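Local coordinates for protein putative arsenate reductase (PDB 3FZ4) that probably works as a redox-active oxidoreductase of the ArsC family, possibly an arsenate reductase, with a disulfide at its active centre, at residues K12-C16 / K96-L100; R18-L23 / Y111-E116. The protein carries 1 engineered substitution. All coordinates share one frame; numbering follows the deposited sequence.

In the fold
Strand 5-9 leads the chain into residues 12-16 and helix 14-26, which serves both contacts. Contact 1 closes a loop of 79 residues that holds strand 30-34 and most of the helices. It brings 96-100 back against the start of helix 14-26. Strands 99-102 and 105-109 follow, and then contact 2 returns residues 111-116 to 18-23, one turn further along the same helix. The two loops cross, because their segments alternate along the chain. The contacts also touch: P98 lies against A19 and Y115, and T15 against Y111. Together they tie the helix to the antiparallel strand pair and to the C-terminal loop.

Contact 1 of 2, residues K12-C16 / K96-L100; sequences KCSTC and KRPLL
C16 and P98 bring the backbones closest, with C16 CA 5.3 Å from P98 CA, at the point where the start of helix 14-26 faces the turn before strand 99-102. The peptide bond from R97 to P98 is cis. A cis-proline opposite a CxxC pair at a helix start is the classic active-site layout of the thioredoxin fold. C13 is the N-cap residue of the helix, and its SG forms a disulfide with C16 SG. The C16 end of this bridge rests on the proline: C16 SG is 3.9 Å from P98 CD. The C13 end meets R97. The first torsion of R97 sets CG between its backbone N and carbonyl carbon (chi1 53°), and the extended chain from there runs alongside both sulfurs. C13 SG lies at the edge of the guanidinium, near its plane, 3.5 Å from R97 NE. Further out, R97 NH1 gives a weak, bent hydrogen bond to K12 O (3.3 Å, 131°). In one of two T15 conformers, T15 OG1 is 3.3 Å from P98 CD, and the two side chains cross at about a right angle. One water links the two segments here. It donates to R97 O at 2.7 Å; its bond to T15 OG1 rests on the same conformer and is less certain. The disulfide is consistent with an oxidised redox centre. On the sheet side, P98 packs on F7 of strand 5-9; it also touches Y115. R97 touches Y10 and N61 in loops, and strand 99-102 continues between strands 5-9 and 105-109.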
ATOM      1  N   LYS A  12       7.657  -9.418  -7.763  1.00 17.85           N
ATOM      2  CA  LYS A  12       8.780  -8.616  -8.270  1.00 18.84           C
ATOM      3  C   LYS A  12       8.822  -7.315  -7.494  1.00 18.27           C
ATOM      4  O   LYS A  12       8.391  -6.243  -7.961  1.00 20.37           O
ATOM      5  CB  LYS A  12       8.647  -8.343  -9.766  1.00 19.79           C
ATOM      6  CG  LYS A  12       9.914  -7.739 -10.371  1.00 22.44           C
ATOM      7  CD  LYS A  12       9.770  -7.349 -11.850  1.00 26.55           C
ATOM      8  CE  LYS A  12      10.824  -6.310 -12.239  1.00 30.37           C
ATOM      9  NZ  LYS A  12      12.200  -6.862 -12.274  1.00 34.43           N
ATOM     10  N   CYS A  13       9.306  -7.422  -6.271  1.00 16.84           N
ATOM     11  CA  CYS A  13       9.294  -6.270  -5.367  1.00 15.58           C
ATOM     12  C   CYS A  13      10.363  -6.525  -4.335  1.00 15.59           C
ATOM     13  O   CYS A  13      10.169  -7.270  -3.370  1.00 15.05           O
ATOM     14  CB  CYS A  13       7.937  -6.141  -4.684  1.00 15.31           C
ATOM     15  SG  CYS A  13       7.818  -4.808  -3.466  1.00 18.79           S
ATOM     16  N   SER A  14      11.511  -5.886  -4.516  1.00 15.86           N
ATOM     17  CA  SER A  14      12.596  -6.166  -3.589  1.00 15.78           C
ATOM     18  C   SER A  14      12.327  -5.636  -2.168  1.00 13.97           C
ATOM     19  O   SER A  14      12.748  -6.275  -1.155  1.00 14.40           O
ATOM     20  CB  SER A  14      13.907  -5.610  -4.139  1.00 17.17           C
ATOM     21  OG  SER A  14      13.887  -4.208  -4.112  1.00 20.79           O
ATOM     22  N   THR A  15      11.629  -4.506  -2.075  1.00 13.17           N
ATOM     23  CA  THR A  15      11.344  -3.949  -0.740  0.50 12.69           C
ATOM     24  C   THR A  15      10.368  -4.856  -0.040  1.00 12.39           C
ATOM     25  O   THR A  15      10.467  -5.057   1.168  1.00 12.79           O
ATOM     26  CB  THR A  15      10.759  -2.491  -0.663  0.50 12.23           C
ATOM     27  OG1 THR A  15       9.655  -2.362  -1.571  0.50 11.21           O
ATOM     28  CG2 THR A  15      11.832  -1.410  -0.900  0.50 11.19           C
ATOM     29  N   CYS A  16       9.406  -5.421  -0.776  1.00 10.70           N
ATOM     30  CA  CYS A  16       8.476  -6.372  -0.161  1.00 10.54           C
ATOM     31  C   CYS A  16       9.185  -7.600   0.403  1.00 10.54           C
ATOM     32  O   CYS A  16       8.839  -8.078   1.469  1.00 10.31           O
ATOM     33  CB  CYS A  16       7.432  -6.885  -1.153  1.00 11.30           C
ATOM     34  SG  CYS A  16       6.437  -5.613  -1.927  1.00 13.45           S
ATOM     35  N   LYS A  96       1.347   1.975  -4.064  1.00  8.64           N
ATOM     36  CA  LYS A  96       2.652   1.846  -3.434  0.50  9.84           C
ATOM     37  C   LYS A  96       2.706   0.506  -2.690  1.00 10.07           C
ATOM     38  O   LYS A  96       1.707   0.121  -2.059  1.00 11.49           O
ATOM     39  CB  LYS A  96       2.793   2.998  -2.453  0.50 11.01           C
ATOM     40  CG  LYS A  96       4.083   3.023  -1.694  0.50 13.11           C
ATOM     41  CD  LYS A  96       5.277   3.164  -2.604  0.50 15.77           C
ATOM     42  CE  LYS A  96       6.502   3.508  -1.784  0.50 18.97           C
ATOM     43  NZ  LYS A  96       7.777   3.441  -2.542  0.50 22.04           N
ATOM     44  N   ARG A  97       3.857  -0.161  -2.717  1.00  9.73           N
ATOM     45  CA  ARG A  97       3.987  -1.446  -2.004  1.00 10.48           C
ATOM     46  C   ARG A  97       5.380  -1.495  -1.379  1.00  9.69           C
ATOM     47  O   ARG A  97       6.283  -0.788  -1.850  1.00 11.45           O
ATOM     48  CB  ARG A  97       3.774  -2.647  -2.940  1.00 12.12           C
ATOM     49  CG  ARG A  97       4.673  -2.585  -4.156  1.00 14.29           C
ATOM     50  CD  ARG A  97       4.532  -3.801  -5.003  1.00 18.28           C
ATOM     51  NE  ARG A  97       5.559  -3.855  -6.032  1.00 21.58           N
ATOM     52  CZ  ARG A  97       5.361  -3.554  -7.310  1.00 23.28           C
ATOM     53  NH1 ARG A  97       6.374  -3.672  -8.157  1.00 26.40           N
ATOM     54  NH2 ARG A  97       4.163  -3.179  -7.737  1.00 24.08           N
ATOM     55  N   PRO A  98       5.562  -2.264  -0.312  1.00  8.37           N
ATOM     56  CA  PRO A  98       4.507  -2.963   0.427  1.00  8.31           C
ATOM     57  C   PRO A  98       3.590  -2.038   1.210  1.00  7.93           C
ATOM     58  O   PRO A  98       3.892  -0.847   1.407  1.00  9.15           O
ATOM     59  CB  PRO A  98       5.284  -3.850   1.390  1.00  9.95           C
ATOM     60  CG  PRO A  98       6.585  -3.098   1.611  1.00  9.32           C
ATOM     61  CD  PRO A  98       6.893  -2.433   0.292  1.00  8.92           C
ATOM     62  N   LEU A  99       2.469  -2.589   1.671  1.00  8.20           N
ATOM     63  CA  LEU A  99       1.620  -1.912   2.647  1.00  7.60           C
ATOM     64  C   LEU A  99       1.462  -2.831   3.833  1.00  7.25           C
ATOM     65  O   LEU A  99       1.345  -4.050   3.675  1.00  8.83           O
ATOM     66  CB  LEU A  99       0.217  -1.676   2.119  1.00 10.18           C
ATOM     67  CG  LEU A  99       0.068  -0.930   0.813  1.00 11.22           C
ATOM     68  CD1 LEU A  99      -1.406  -0.970   0.372  1.00 12.53           C
ATOM     69  CD2 LEU A  99       0.558   0.511   0.949  1.00 12.51           C
ATOM     70  N   LEU A 100       1.518  -2.243   5.023  1.00  7.04           N
ATOM     71  CA  LEU A 100       1.206  -2.951   6.256  1.00  7.19           C
ATOM     72  C   LEU A 100      -0.015  -2.316   6.887  1.00  7.46           C
ATOM     73  O   LEU A 100      -0.074  -1.101   7.047  1.00  7.90           O
ATOM     74  CB  LEU A 100       2.415  -2.951   7.194  1.00  7.40           C
ATOM     75  CG  LEU A 100       2.315  -3.903   8.386  1.00  8.53           C
ATOM     76  CD1 LEU A 100       2.377  -5.338   7.924  1.00  9.56           C
ATOM     77  CD2 LEU A 100       3.405  -3.612   9.402  1.00  9.87           C
TER
HETATM   78  O   HOH W   1       8.765   0.297  -1.627  1.00 23.47           O

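Contact 2 of 2, residues R18-L23 / Y111-E116; sequences RAKAEL and YRTAYE. With NA (sodium ion), chain B; FMT (formic acid), chain E.
E22 reaches from helix 14-26 into the loop 111-116, and both of its carboxylate oxygens are used there. Its CG stands anti to the backbone N (chi1 -172°), and the chain is extended beyond it. E22 OE1 accepts from Y115 N at 2.8 Å on the syn side. E22 OE1 also accepts from Y111 OH at 2.6 Å, and the two donors come from opposite faces of the carboxylate plane. E22 OE2 takes E116 N at 2.9 Å, from above that plane. These three bonds fix the carboxylate and hold the start of the 3-10 turn against the helix. The tight part of the contact lies next to them. A19 CB sits over one face of the Y111 ring in a CH-pi contact, 3.8 Å from its centroid. A19 CB is also 3.7 Å from Y115 CE2. L23 CD2 packs on Y115 CD2 at 3.6 Å. In this thioredoxin-like fold, helix 14-26 lies on the sheet, and the loop that leaves edge strand 105-109 folds back against the helix. F7 of strand 5-9 touches A19, L23 and Y115 from the sheet. At the tip of its ring, Y115 OH binds a sodium ion at 2.7 Å, a site completed by Q108 and G110. The R18 side is looser and exposed. R18 CB is 3.8 Å from Y111 CE2. In one of two R18 conformers the guanidinium has Y111 CD2 over one face, with guanidinium and ring planes 73° apart. A formic acid, probably from the crystallisation liquor, lies on the face of the Y111 ring opposite A19. Its approach to R18 NH2 is too short to be trusted.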
ATOM      1  N   ARG A  18      12.283  -7.779   1.581  1.00 11.18           N
ATOM      2  CA  ARG A  18      12.963  -7.340   2.802  0.50 12.27           C
ATOM      3  C   ARG A  18      11.982  -7.218   3.954  1.00 11.14           C
ATOM      4  O   ARG A  18      12.233  -7.658   5.064  1.00 10.83           O
ATOM      5  CB  ARG A  18      13.582  -5.968   2.573  0.50 12.94           C
ATOM      6  CG  ARG A  18      14.823  -5.982   1.701  0.50 14.13           C
ATOM      7  CD  ARG A  18      15.345  -4.593   1.329  0.50 16.86           C
ATOM      8  NE  ARG A  18      15.600  -3.688   2.441  0.50 18.46           N
ATOM      9  CZ  ARG A  18      15.487  -2.362   2.354  0.50 16.37           C
ATOM     10  NH1 ARG A  18      15.095  -1.770   1.218  0.50 18.15           N
ATOM     11  NH2 ARG A  18      15.770  -1.637   3.412  0.50 17.79           N
ATOM     12  N   ALA A  19      10.845  -6.576   3.673  1.00 10.20           N
ATOM     13  CA  ALA A  19       9.846  -6.328   4.708  1.00  8.86           C
ATOM     14  C   ALA A  19       9.291  -7.675   5.219  1.00  8.74           C
ATOM     15  O   ALA A  19       9.100  -7.865   6.430  1.00  9.08           O
ATOM     16  CB  ALA A  19       8.745  -5.473   4.149  1.00  9.84           C
ATOM     17  N   LYS A  20       9.001  -8.600   4.301  1.00  8.89           N
ATOM     18  CA  LYS A  20       8.452  -9.909   4.703  1.00  9.67           C
ATOM     19  C   LYS A  20       9.478 -10.675   5.539  1.00  9.88           C
ATOM     20  O   LYS A  20       9.127 -11.332   6.526  1.00 10.34           O
ATOM     21  CB  LYS A  20       8.030 -10.704   3.464  1.00 10.48           C
ATOM     22  CG  LYS A  20       7.104 -11.884   3.801  1.00 14.62           C
ATOM     23  CD  LYS A  20       6.753 -12.650   2.518  1.00 16.80           C
ATOM     24  CE  LYS A  20       5.488 -13.471   2.620  1.00 20.40           C
ATOM     25  NZ  LYS A  20       5.144 -13.944   1.239  1.00 22.78           N
ATOM     26  N   ALA A  21      10.753 -10.574   5.165  1.00 10.60           N
ATOM     27  CA  ALA A  21      11.793 -11.223   5.961  1.00 10.81           C
ATOM     28  C   ALA A  21      11.777 -10.674   7.384  1.00 10.12           C
ATOM     29  O   ALA A  21      12.007 -11.426   8.335  1.00 11.14           O
ATOM     30  CB  ALA A  21      13.190 -11.072   5.328  1.00 12.50           C
ATOM     31  N   GLU A  22      11.597  -9.346   7.552  1.00  9.39           N
ATOM     32  CA  GLU A  22      11.538  -8.798   8.906  1.00  9.03           C
ATOM     33  C   GLU A  22      10.320  -9.305   9.672  1.00  9.04           C
ATOM     34  O   GLU A  22      10.445  -9.659  10.860  1.00  9.55           O
ATOM     35  CB  GLU A  22      11.575  -7.278   8.889  1.00  9.33           C
ATOM     36  CG  GLU A  22      11.712  -6.740  10.293  1.00 10.52           C
ATOM     37  CD  GLU A  22      11.503  -5.248  10.428  1.00 10.48           C
ATOM     38  OE1 GLU A  22      11.122  -4.600   9.432  1.00 11.43           O
ATOM     39  OE2 GLU A  22      11.674  -4.764  11.580  1.00 10.54           O
ATOM     40  N   LEU A  23       9.152  -9.339   9.023  1.00  8.90           N
ATOM     41  CA  LEU A  23       7.971  -9.912   9.699  1.00  8.63           C
ATOM     42  C   LEU A  23       8.234 -11.335  10.171  1.00  9.24           C
ATOM     43  O   LEU A  23       7.841 -11.706  11.274  1.00 10.93           O
ATOM     44  CB  LEU A  23       6.765  -9.883   8.787  1.00  9.11           C
ATOM     45  CG  LEU A  23       6.197  -8.518   8.471  1.00  8.62           C
ATOM     46  CD1 LEU A  23       5.136  -8.598   7.362  1.00  9.44           C
ATOM     47  CD2 LEU A  23       5.653  -7.863   9.723  1.00 10.85           C
ATOM     48  N   TYR A 111       8.819   0.805   2.665  1.00 10.84           N
ATOM     49  CA  TYR A 111       9.723   0.167   3.615  1.00 10.23           C
ATOM     50  C   TYR A 111      10.966   1.047   3.819  1.00 10.67           C
ATOM     51  O   TYR A 111      12.097   0.639   3.591  1.00 13.32           O
ATOM     52  CB  TYR A 111      10.061  -1.267   3.161  1.00  9.40           C
ATOM     53  CG  TYR A 111      10.680  -2.095   4.252  1.00  9.52           C
ATOM     54  CD1 TYR A 111      10.005  -2.363   5.424  1.00 10.33           C
ATOM     55  CD2 TYR A 111      11.957  -2.615   4.100  1.00 10.38           C
ATOM     56  CE1 TYR A 111      10.599  -3.140   6.443  1.00  9.36           C
ATOM     57  CE2 TYR A 111      12.526  -3.388   5.083  1.00 11.06           C
ATOM     58  CZ  TYR A 111      11.854  -3.629   6.261  1.00 10.19           C
ATOM     59  OH  TYR A 111      12.453  -4.408   7.221  1.00 13.81           O
ATOM     60  N   ARG A 112      10.726   2.286   4.225  1.00 10.14           N
ATOM     61  CA  ARG A 112      11.820   3.232   4.497  1.00 12.08           C
ATOM     62  C   ARG A 112      12.405   3.061   5.869  1.00 11.41           C
ATOM     63  O   ARG A 112      13.539   3.484   6.102  1.00 13.82           O
ATOM     64  CB  ARG A 112      11.332   4.673   4.387  1.00 11.85           C
ATOM     65  CG  ARG A 112      10.827   4.996   3.043  1.00 13.86           C
ATOM     66  CD  ARG A 112      10.552   6.481   2.889  1.00 12.61           C
ATOM     67  NE  ARG A 112      11.737   7.316   2.519  1.00 16.21           N
ATOM     68  CZ  ARG A 112      12.410   8.093   3.378  1.00 17.13           C
ATOM     69  NH1 ARG A 112      12.028   8.196   4.651  1.00 17.28           N
ATOM     70  NH2 ARG A 112      13.433   8.820   2.963  1.00 16.70           N
ATOM     71  N   THR A 113      11.638   2.459   6.780  1.00 10.91           N
ATOM     72  CA  THR A 113      12.026   2.261   8.169  1.00 11.72           C
ATOM     73  C   THR A 113      11.602   0.843   8.557  1.00 10.32           C
ATOM     74  O   THR A 113      10.647   0.301   8.004  1.00 10.83           O
ATOM     75  CB  THR A 113      11.357   3.283   9.122  1.00 12.10           C
ATOM     76  OG1 THR A 113       9.945   3.234   8.906  1.00 14.36           O
ATOM     77  CG2 THR A 113      11.849   4.700   8.851  1.00 14.75           C
ATOM     78  N   ALA A 114      12.290   0.245   9.517  1.00 11.10           N
ATOM     79  CA  ALA A 114      12.010  -1.136   9.967  1.00 10.07           C
ATOM     80  C   ALA A 114      10.645  -1.222  10.650  1.00 10.76           C
ATOM     81  O   ALA A 114      10.265  -0.333  11.429  1.00 11.01           O
ATOM     82  CB  ALA A 114      13.099  -1.553  10.939  1.00 11.67           C
ATOM     83  N   TYR A 115       9.922  -2.315  10.398  1.00 10.15           N
ATOM     84  CA  TYR A 115       8.623  -2.518  11.016  1.00  9.69           C
ATOM     85  C   TYR A 115       8.716  -2.591  12.537  1.00 10.82           C
ATOM     86  O   TYR A 115       7.750  -2.265  13.235  1.00 11.47           O
ATOM     87  CB  TYR A 115       7.990  -3.800  10.494  1.00  9.23           C
ATOM     88  CG  TYR A 115       7.434  -3.733   9.095  1.00  8.27           C
ATOM     89  CD1 TYR A 115       7.036  -2.517   8.514  1.00  8.41           C
ATOM     90  CD2 TYR A 115       7.277  -4.910   8.370  1.00  8.65           C
ATOM     91  CE1 TYR A 115       6.485  -2.497   7.247  1.00  7.93           C
ATOM     92  CE2 TYR A 115       6.674  -4.887   7.134  1.00  9.70           C
ATOM     93  CZ  TYR A 115       6.283  -3.685   6.574  1.00  7.76           C
ATOM     94  OH  TYR A 115       5.697  -3.725   5.330  1.00  9.25           O
ATOM     95  N   GLU A 116       9.827  -3.075  13.055  1.00 10.54           N
ATOM     96  CA  GLU A 116       9.916  -3.237  14.496  1.00 11.89           C
ATOM     97  C   GLU A 116       9.672  -1.929  15.232  1.00 13.28           C
ATOM     98  O   GLU A 116       9.129  -1.967  16.358  1.00 14.61           O
ATOM     99  CB  GLU A 116      11.283  -3.809  14.894  1.00 13.24           C
ATOM    100  CG  GLU A 116      11.360  -4.134  16.375  1.00 16.63           C
ATOM    101  CD  GLU A 116      12.617  -4.859  16.808  1.00 21.03           C
ATOM    102  OE1 GLU A 116      13.335  -5.413  15.943  1.00 21.60           O
ATOM    103  OE2 GLU A 116      12.862  -4.828  18.037  1.00 21.45           O
TER
HETATM  104 NA    NA B 201       4.809  -1.314   4.528  1.00 14.64          NA
HETATM  105  C   FMT E 204      14.540  -0.372   5.458  1.00 29.74           C
HETATM  106  O1  FMT E 204      13.914   0.078   6.405  1.00 30.08           O
HETATM  107  O2  FMT E 204      14.529   0.091   4.313  1.00 29.16           O